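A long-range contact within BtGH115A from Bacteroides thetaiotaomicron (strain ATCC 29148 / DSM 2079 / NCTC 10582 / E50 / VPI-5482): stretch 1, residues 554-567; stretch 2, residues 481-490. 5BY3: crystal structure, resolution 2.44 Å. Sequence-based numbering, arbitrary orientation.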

# COMPACT_ATOMS: atom_id res chain seq x y z
N ALA A 554 14.81 -2.71 -15.18
CA ALA A 554 13.97 -1.88 -14.31
C ALA A 554 12.93 -1.16 -15.14
O ALA A 554 11.77 -0.95 -14.71
CB ALA A 554 14.81 -0.88 -13.53
N TYR A 555 13.31 -0.80 -16.35
CA TYR A 555 12.34 -0.13 -17.19
C TYR A 555 11.20 -1.09 -17.56
O TYR A 555 10.04 -0.71 -17.54
CB TYR A 555 13.01 0.49 -18.42
CG TYR A 555 12.08 1.37 -19.24
CD1 TYR A 555 11.69 2.63 -18.77
CD2 TYR A 555 11.60 0.93 -20.46
CE1 TYR A 555 10.84 3.44 -19.52
CE2 TYR A 555 10.77 1.74 -21.22
CZ TYR A 555 10.39 2.97 -20.75
OH TYR A 555 9.57 3.74 -21.51
N PHE A 556 11.51 -2.34 -17.88
CA PHE A 556 10.43 -3.21 -18.30
C PHE A 556 9.51 -3.46 -17.09
O PHE A 556 8.29 -3.38 -17.20
CB PHE A 556 10.94 -4.53 -18.92
CG PHE A 556 9.85 -5.33 -19.57
CD1 PHE A 556 9.52 -5.13 -20.92
CD2 PHE A 556 9.10 -6.27 -18.83
CE1 PHE A 556 8.46 -5.85 -21.50
CE2 PHE A 556 8.07 -7.00 -19.41
CZ PHE A 556 7.75 -6.80 -20.75
N GLU A 557 10.14 -3.74 -15.97
CA GLU A 557 9.49 -3.99 -14.68
C GLU A 557 8.63 -2.85 -14.16
O GLU A 557 7.49 -3.10 -13.76
CB GLU A 557 10.55 -4.38 -13.64
CG GLU A 557 11.04 -5.79 -13.85
CD GLU A 557 12.27 -6.08 -13.05
OE1 GLU A 557 12.22 -5.94 -11.81
OE2 GLU A 557 13.28 -6.49 -13.67
N LEU A 558 9.15 -1.62 -14.21
CA LEU A 558 8.52 -0.48 -13.54
C LEU A 558 7.69 0.44 -14.44
O LEU A 558 6.77 1.09 -13.97
CB LEU A 558 9.58 0.33 -12.80
CG LEU A 558 10.45 -0.52 -11.81
CD1 LEU A 558 11.69 0.23 -11.39
CD2 LEU A 558 9.69 -0.96 -10.58
N VAL A 559 8.00 0.48 -15.73
CA VAL A 559 7.27 1.33 -16.67
C VAL A 559 6.61 0.50 -17.78
O VAL A 559 5.40 0.53 -17.92
CB VAL A 559 8.16 2.47 -17.25
CG1 VAL A 559 7.36 3.41 -18.12
CG2 VAL A 559 8.76 3.31 -16.15
N LYS A 560 7.40 -0.24 -18.55
CA LYS A 560 6.91 -0.84 -19.79
C LYS A 560 5.86 -1.93 -19.52
O LYS A 560 4.78 -1.88 -20.10
CB LYS A 560 8.07 -1.34 -20.66
CG LYS A 560 7.72 -1.62 -22.12
CD LYS A 560 8.97 -1.67 -22.99
CE LYS A 560 8.62 -1.80 -24.47
NZ LYS A 560 8.58 -3.23 -24.88
N TYR A 561 6.15 -2.90 -18.65
CA TYR A 561 5.13 -3.93 -18.36
C TYR A 561 3.80 -3.35 -17.85
O TYR A 561 2.79 -3.70 -18.44
CB TYR A 561 5.62 -5.08 -17.45
CG TYR A 561 4.59 -6.22 -17.33
CD1 TYR A 561 4.49 -7.22 -18.33
CD2 TYR A 561 3.69 -6.27 -16.26
CE1 TYR A 561 3.55 -8.23 -18.24
CE2 TYR A 561 2.77 -7.27 -16.17
CZ TYR A 561 2.69 -8.25 -17.15
OH TYR A 561 1.74 -9.24 -17.06
N PRO A 562 3.79 -2.48 -16.78
CA PRO A 562 2.45 -2.03 -16.32
C PRO A 562 1.70 -1.13 -17.28
O PRO A 562 0.51 -1.33 -17.48
CB PRO A 562 2.70 -1.32 -14.98
CG PRO A 562 4.17 -1.03 -14.95
CD PRO A 562 4.86 -2.01 -15.87
N VAL A 563 2.36 -0.17 -17.91
CA VAL A 563 1.67 0.67 -18.91
C VAL A 563 1.15 -0.14 -20.11
O VAL A 563 0.00 0.05 -20.54
CB VAL A 563 2.47 1.94 -19.38
CG1 VAL A 563 1.79 2.60 -20.58
CG2 VAL A 563 2.56 2.97 -18.26
N GLN A 564 1.97 -1.04 -20.64
CA GLN A 564 1.57 -1.76 -21.83
C GLN A 564 0.63 -2.90 -21.49
O GLN A 564 -0.28 -3.23 -22.28
CB GLN A 564 2.76 -2.19 -22.66
CG GLN A 564 3.53 -1.03 -23.32
CD GLN A 564 4.56 -1.50 -24.37
OE1 GLN A 564 5.25 -2.51 -24.22
NE2 GLN A 564 4.66 -0.73 -25.43
N ALA A 565 0.80 -3.48 -20.31
CA ALA A 565 -0.16 -4.50 -19.81
C ALA A 565 -1.54 -3.90 -19.68
O ALA A 565 -2.51 -4.39 -20.24
CB ALA A 565 0.29 -5.05 -18.47
N ALA A 566 -1.59 -2.75 -19.02
CA ALA A 566 -2.82 -2.00 -18.86
C ALA A 566 -3.49 -1.60 -20.19
O ALA A 566 -4.73 -1.70 -20.32
CB ALA A 566 -2.56 -0.79 -17.98
N THR A 567 -2.67 -1.14 -21.16
CA THR A 567 -3.16 -0.74 -22.47
C THR A 567 -3.86 -1.92 -23.17
O THR A 567 -4.98 -1.79 -23.70
CB THR A 567 -1.99 -0.26 -23.36
OG1 THR A 567 -1.34 0.86 -22.73
CG2 THR A 567 -2.49 0.11 -24.82
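Stretch 2, residues 481-490: TILSVMQEHY

Stretch 2 is helical throughout, the backbone N atoms of Met 486 to Tyr 490 each bonded to the carbonyl four residues back, and it packs against the helix of stretch 1 with both helices running in the same general direction. The axes cross at 42° and approach to 10.7 Å. No hydrogen bond joins the two helices; the contact is mainly apolar, and the residues of stretch 2 that make it, Ile 482, Val 485, Met 486 and His 489, recur at the three- and four-residue spacing that brings side chains to one face of a helix.

At the N-terminal end, Ile 482 (chi1 m, chi2 -34°, between wells) points toward stretch 1. Its CG2 lies 3.9 Å from CG1 of Val 559, while its CG1 comes near the plane of the Tyr 555 ring, at the ring edge, 4.2 Å from Tyr 555 CE1. Tyr 555, chi1 t, starts sideways, but its end comes closer.

Met 486 is selenomethionine. Its CA-to-CB bond points sideways, yet a flexible unbranched chain (chi1 m, chi2 -33°, chi3 m) brings SE 3.9 Å from Val 563 CG2 and 4.1 Å from Val 559 CG1, and CE 3.5 Å from the backbone O of Leu 558. Val 485, chi1 t, is short and beta-branched; its CG1 meets Val 563 CG2 at 3.8 Å.

His 489, chi1 t and chi2 61°, points toward stretch 1 and has the most area covered. Val 563, also t, places CG2 over one face of the imidazole, 4.0 Å from the centroid of the His 489 ring, a CH-pi contact. The small Ala 566 sets CB at the ring edge, 3.7 Å from His 489 CE1, and that same CE1 lies 3.2 Å from Pro 562 O. Pro 562 lacks an NH, and stretch 1 is kinked there, just after a wider pi-type turn at 556-560.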

# COMPACT_ATOMS: atom_id res chain seq x y z
N THR A 481 10.09 12.26 -20.02
CA THR A 481 9.02 11.85 -20.91
C THR A 481 8.00 11.00 -20.11
O THR A 481 6.79 11.07 -20.34
CB THR A 481 9.55 11.19 -22.23
OG1 THR A 481 9.25 9.80 -22.26
CG2 THR A 481 11.10 11.40 -22.45
N ILE A 482 8.50 10.27 -19.11
CA ILE A 482 7.74 9.22 -18.46
C ILE A 482 6.83 9.68 -17.31
O ILE A 482 5.81 9.05 -17.06
CB ILE A 482 8.69 8.04 -18.07
CG1 ILE A 482 9.11 7.25 -19.32
CG2 ILE A 482 8.09 7.10 -17.05
CD1 ILE A 482 8.07 7.14 -20.43
N LEU A 483 7.18 10.77 -16.63
CA LEU A 483 6.41 11.30 -15.51
C LEU A 483 4.94 11.47 -15.83
O LEU A 483 4.10 11.05 -15.05
CB LEU A 483 7.01 12.62 -14.93
CG LEU A 483 6.16 13.51 -13.98
CD1 LEU A 483 5.72 12.81 -12.69
CD2 LEU A 483 6.93 14.74 -13.61
N SER A 484 4.64 12.10 -16.96
CA SER A 484 3.25 12.34 -17.37
C SER A 484 2.57 11.03 -17.77
O SER A 484 1.38 10.88 -17.58
CB SER A 484 3.16 13.37 -18.51
OG SER A 484 3.61 12.80 -19.73
N VAL A 485 3.33 10.10 -18.33
CA VAL A 485 2.82 8.74 -18.61
C VAL A 485 2.35 7.97 -17.36
O VAL A 485 1.24 7.41 -17.36
CB VAL A 485 3.83 7.93 -19.42
CG1 VAL A 485 3.52 6.46 -19.37
CG2 VAL A 485 3.84 8.45 -20.85
N MSE A 486 3.17 7.98 -16.31
CA MSE A 486 2.82 7.34 -15.03
C MSE A 486 1.61 8.02 -14.45
O MSE A 486 0.65 7.37 -14.02
CB MSE A 486 4.02 7.33 -14.09
CG MSE A 486 5.16 6.37 -14.50
SE MSE A 486 4.62 4.70 -15.40
CE MSE A 486 4.26 3.55 -13.87
N GLN A 487 1.61 9.35 -14.49
CA GLN A 487 0.46 10.11 -14.03
C GLN A 487 -0.82 9.69 -14.75
O GLN A 487 -1.86 9.50 -14.13
CB GLN A 487 0.71 11.59 -14.21
CG GLN A 487 1.71 12.18 -13.22
CD GLN A 487 2.07 13.62 -13.54
OE1 GLN A 487 2.15 14.01 -14.72
NE2 GLN A 487 2.28 14.42 -12.51
N GLU A 488 -0.73 9.52 -16.07
CA GLU A 488 -1.91 9.21 -16.83
C GLU A 488 -2.35 7.80 -16.61
O GLU A 488 -3.55 7.56 -16.61
CB GLU A 488 -1.71 9.49 -18.32
CG GLU A 488 -1.89 10.96 -18.66
CD GLU A 488 -3.31 11.43 -18.42
OE1 GLU A 488 -4.19 10.89 -19.17
OE2 GLU A 488 -3.52 12.32 -17.50
N HIS A 489 -1.38 6.91 -16.38
CA HIS A 489 -1.54 5.49 -15.98
C HIS A 489 -2.39 5.39 -14.73
O HIS A 489 -3.43 4.70 -14.73
CB HIS A 489 -0.18 4.90 -15.73
CG HIS A 489 -0.16 3.44 -15.45
ND1 HIS A 489 -0.60 2.49 -16.35
CD2 HIS A 489 0.34 2.74 -14.39
CE1 HIS A 489 -0.44 1.28 -15.83
NE2 HIS A 489 0.14 1.40 -14.65
N TYR A 490 -1.98 6.11 -13.69
CA TYR A 490 -2.70 6.03 -12.42
C TYR A 490 -4.11 6.65 -12.46
O TYR A 490 -5.03 6.21 -11.77
CB TYR A 490 -1.87 6.62 -11.29
CG TYR A 490 -0.58 5.88 -11.06
CD1 TYR A 490 -0.55 4.49 -10.94
CD2 TYR A 490 0.62 6.57 -10.94
CE1 TYR A 490 0.64 3.80 -10.69
CE2 TYR A 490 1.83 5.88 -10.70
CZ TYR A 490 1.82 4.49 -10.58
OH TYR A 490 3.00 3.78 -10.36